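Local structure of dihydropteroate synthase (Mycobacterium smegmatis, 6OMZ) at residues 69-74 with 155-160. The protein probably catalyses the condensation of para-aminobenzoate with 6-hydroxymethyl-7,8-dihydropterin diphosphate to form 7,8-dihydropteroate, the immediate precursor of folates. The protein carries 1 engineered substitution. Sequence-based numbering, arbitrary orientation.
With PMM (pterin-6-yl-methyl-monophosphate), chain D; CIT (citric acid), chain B.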
loop_
_atom_site.group_PDB
_atom_site.type_symbol
_atom_site.label_atom_id
_atom_site.label_comp_id
_atom_site.label_asym_id
_atom_site.label_seq_id
_atom_site.Cartn_x
_atom_site.Cartn_y
_atom_site.Cartn_z
ATOM N N THR A 69 -6.676 5.356 -8.340
ATOM C CA THR A 69 -6.498 4.692 -9.624
ATOM C C THR A 69 -7.707 3.879 -10.045
ATOM O O THR A 69 -7.687 3.309 -11.130
ATOM C CB THR A 69 -5.279 3.765 -9.592
ATOM O OG1 THR A 69 -5.392 2.902 -8.455
ATOM C CG2 THR A 69 -3.977 4.566 -9.520
ATOM N N ARG A 70 -8.753 3.810 -9.230
ATOM C CA ARG A 70 -9.864 2.928 -9.554
ATOM C C ARG A 70 -10.693 3.483 -10.714
ATOM O O ARG A 70 -10.667 4.685 -10.991
ATOM C CB ARG A 70 -10.738 2.708 -8.322
ATOM C CG ARG A 70 -11.425 3.929 -7.779
ATOM C CD ARG A 70 -12.217 3.538 -6.534
ATOM N NE ARG A 70 -11.422 2.621 -5.722
ATOM C CZ ARG A 70 -10.665 3.003 -4.697
ATOM N NH1 ARG A 70 -10.628 4.280 -4.351
ATOM N NH2 ARG A 70 -9.931 2.117 -4.027
ATOM N N PRO A 71 -11.406 2.608 -11.435
ATOM C CA PRO A 71 -12.170 3.063 -12.599
ATOM C C PRO A 71 -13.171 4.139 -12.212
ATOM O O PRO A 71 -13.796 4.076 -11.153
ATOM C CB PRO A 71 -12.878 1.791 -13.078
ATOM C CG PRO A 71 -12.026 0.671 -12.568
ATOM C CD PRO A 71 -11.456 1.142 -11.276
ATOM N N GLY A 72 -13.304 5.136 -13.079
ATOM C CA GLY A 72 -14.264 6.192 -12.848
ATOM C C GLY A 72 -13.898 7.156 -11.746
ATOM O O GLY A 72 -14.767 7.881 -11.260
ATOM N N ALA A 73 -12.639 7.179 -11.321
ATOM C CA ALA A 73 -12.208 8.201 -10.384
ATOM C C ALA A 73 -12.130 9.553 -11.089
ATOM O O ALA A 73 -12.074 9.640 -12.319
ATOM C CB ALA A 73 -10.853 7.837 -9.773
ATOM N N THR A 74 -12.164 10.620 -10.294
ATOM C CA THR A 74 -11.861 11.944 -10.820
ATOM C C THR A 74 -10.377 12.021 -11.160
ATOM O O THR A 74 -9.529 11.652 -10.347
ATOM C CB THR A 74 -12.229 13.018 -9.798
ATOM O OG1 THR A 74 -13.632 12.948 -9.517
ATOM C CG2 THR A 74 -11.882 14.402 -10.327
ATOM N N HIS A 155 -7.447 -0.078 -20.928
ATOM C CA HIS A 155 -8.073 -1.061 -20.032
ATOM C C HIS A 155 -7.108 -1.429 -18.911
ATOM O O HIS A 155 -6.734 -2.597 -18.752
ATOM C CB HIS A 155 -8.480 -2.332 -20.776
ATOM C CG HIS A 155 -9.338 -2.104 -21.976
ATOM N ND1 HIS A 155 -8.817 -1.791 -23.210
ATOM C CD2 HIS A 155 -10.678 -2.201 -22.144
ATOM C CE1 HIS A 155 -9.803 -1.677 -24.084
ATOM N NE2 HIS A 155 -10.941 -1.923 -23.461
ATOM N N PRO A 156 -6.705 -0.461 -18.084
ATOM C CA PRO A 156 -5.608 -0.726 -17.141
ATOM C C PRO A 156 -5.961 -1.706 -16.034
ATOM O O PRO A 156 -5.042 -2.205 -15.370
ATOM C CB PRO A 156 -5.268 0.665 -16.584
ATOM C CG PRO A 156 -6.486 1.479 -16.781
ATOM C CD PRO A 156 -7.231 0.914 -17.968
ATOM N N HIS A 157 -7.241 -2.033 -15.833
ATOM C CA HIS A 157 -7.644 -2.988 -14.807
ATOM C C HIS A 157 -8.045 -4.344 -15.368
ATOM O O HIS A 157 -8.427 -5.228 -14.594
ATOM C CB HIS A 157 -8.803 -2.427 -13.974
ATOM C CG HIS A 157 -8.393 -1.346 -13.026
ATOM N ND1 HIS A 157 -8.398 -0.013 -13.373
ATOM C CD2 HIS A 157 -7.955 -1.401 -11.743
ATOM C CE1 HIS A 157 -7.977 0.708 -12.348
ATOM N NE2 HIS A 157 -7.711 -0.108 -11.344
ATOM N N ARG A 158 -7.995 -4.528 -16.683
ATOM C CA ARG A 158 -8.395 -5.802 -17.262
ATOM C C ARG A 158 -7.475 -6.924 -16.793
ATOM O O ARG A 158 -6.245 -6.816 -16.856
ATOM C CB ARG A 158 -8.383 -5.703 -18.786
ATOM C CG ARG A 158 -8.838 -6.966 -19.500
ATOM C CD ARG A 158 -9.042 -6.683 -20.982
ATOM N NE ARG A 158 -10.329 -6.038 -21.260
ATOM C CZ ARG A 158 -10.693 -5.592 -22.458
ATOM N NH1 ARG A 158 -9.867 -5.702 -23.487
ATOM N NH2 ARG A 158 -11.882 -5.033 -22.631
ATOM N N VAL A 159 -8.074 -8.018 -16.339
ATOM C CA VAL A 159 -7.300 -9.152 -15.837
ATOM C C VAL A 159 -6.629 -9.886 -16.996
ATOM O O VAL A 159 -7.321 -10.375 -17.903
ATOM C CB VAL A 159 -8.192 -10.102 -15.022
ATOM C CG1 VAL A 159 -7.412 -11.354 -14.622
ATOM C CG2 VAL A 159 -8.744 -9.371 -13.800
ATOM N N PRO A 160 -5.304 -9.986 -17.014
ATOM C CA PRO A 160 -4.619 -10.705 -18.091
ATOM C C PRO A 160 -4.698 -12.212 -17.878
ATOM O O PRO A 160 -5.198 -12.704 -16.871
ATOM C CB PRO A 160 -3.178 -10.202 -17.986
ATOM C CG PRO A 160 -3.008 -9.852 -16.541
ATOM C CD PRO A 160 -4.359 -9.427 -16.026
HETATM N N5 PMM D . -3.726 -0.257 -2.807
HETATM C C6 PMM D . -4.156 0.977 -3.130
HETATM C C7 PMM D . -3.279 2.048 -3.149
HETATM N N8 PMM D . -1.969 1.958 -2.890
HETATM N N1 PMM D . -0.196 0.638 -2.388
HETATM C C2 PMM D . 0.318 -0.563 -2.132
HETATM N N2 PMM D . 1.637 -0.697 -1.972
HETATM N N3 PMM D . -0.440 -1.697 -2.050
HETATM C C4 PMM D . -1.806 -1.748 -2.230
HETATM O O4 PMM D . -2.419 -2.805 -2.115
HETATM C C4A PMM D . -2.422 -0.441 -2.540
HETATM C C8A PMM D . -1.554 0.718 -2.598
HETATM C C9 PMM D . -5.584 1.103 -3.574
HETATM O O10 PMM D . -6.468 0.883 -2.443
HETATM P PA PMM D . -7.097 2.008 -1.443
HETATM O O1P PMM D . -7.874 1.238 -0.438
HETATM O O2P PMM D . -5.956 2.795 -0.797
HETATM O O3P PMM D . -7.962 2.954 -2.265
HETATM C C1 CIT B . -9.609 -3.766 -5.433
HETATM O O1 CIT B . -9.810 -5.003 -5.470
HETATM O O2 CIT B . -10.303 -3.077 -4.650
HETATM C C2 CIT B . -8.518 -3.182 -6.319
HETATM C C3 CIT B . -8.408 -1.656 -6.392
HETATM O O7 CIT B . -7.785 -1.204 -5.168
HETATM C C4 CIT B . -7.580 -1.265 -7.619
HETATM C C5 CIT B . -7.319 0.227 -7.667
HETATM O O3 CIT B . -7.098 0.780 -8.765
HETATM O O4 CIT B . -7.331 0.926 -6.625
HETATM C C6 CIT B . -9.777 -1.003 -6.522
HETATM O O5 CIT B . -10.472 -1.294 -7.514
HETATM O O6 CIT B . -10.213 -0.205 -5.656
#
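Pro71 lies over one face of the His157 imidazole where two loops of this TIM-barrel pterin-binding fold approach each other; one follows strand 61-65, the other strand 143-146. The evidence for a CH-pi contact is that Pro71 CD sits 3.9 Å from the centroid of the His157 ring and 19° off its normal. CD is shifted toward the rim, and Pro71 CG follows it, 3.8 Å from ND1 of His157. His157 directs its CB toward residues 69-74, and with CG anti to the carbonyl carbon the ring reaches toward Pro71 and the citrate.

No hydrogen bond runs directly between residues 69-74 and 155-160; a citrate, probably from the crystallisation liquor, bridges them. Its O3 lies at the edge of the imidazole, near the ring plane, and accepts the N-H of His157 NE2, 2.8 Å from O3, in a nearly straight bond (170°). The same oxygen accepts a bond from Thr69 OG1 at 2.7 Å, so one carboxylate atom is gripped from both loops. Trp148 also meets the His157 ring, the two planes obliquely inclined.

Arg70 turns its CB away from residues 155-160 and serves the ligand pocket. Its chain bends at chi3, bringing the guanidinium edge to both bound molecules: NE and NH2 converge on citrate O6, both with bent geometry. The pterin monophosphate is held further by Lys229, Arg269 and His271, among others; Arg70 adds a straighter bond (162°), from NH2 to phosphate oxygen O3P at 2.8 Å.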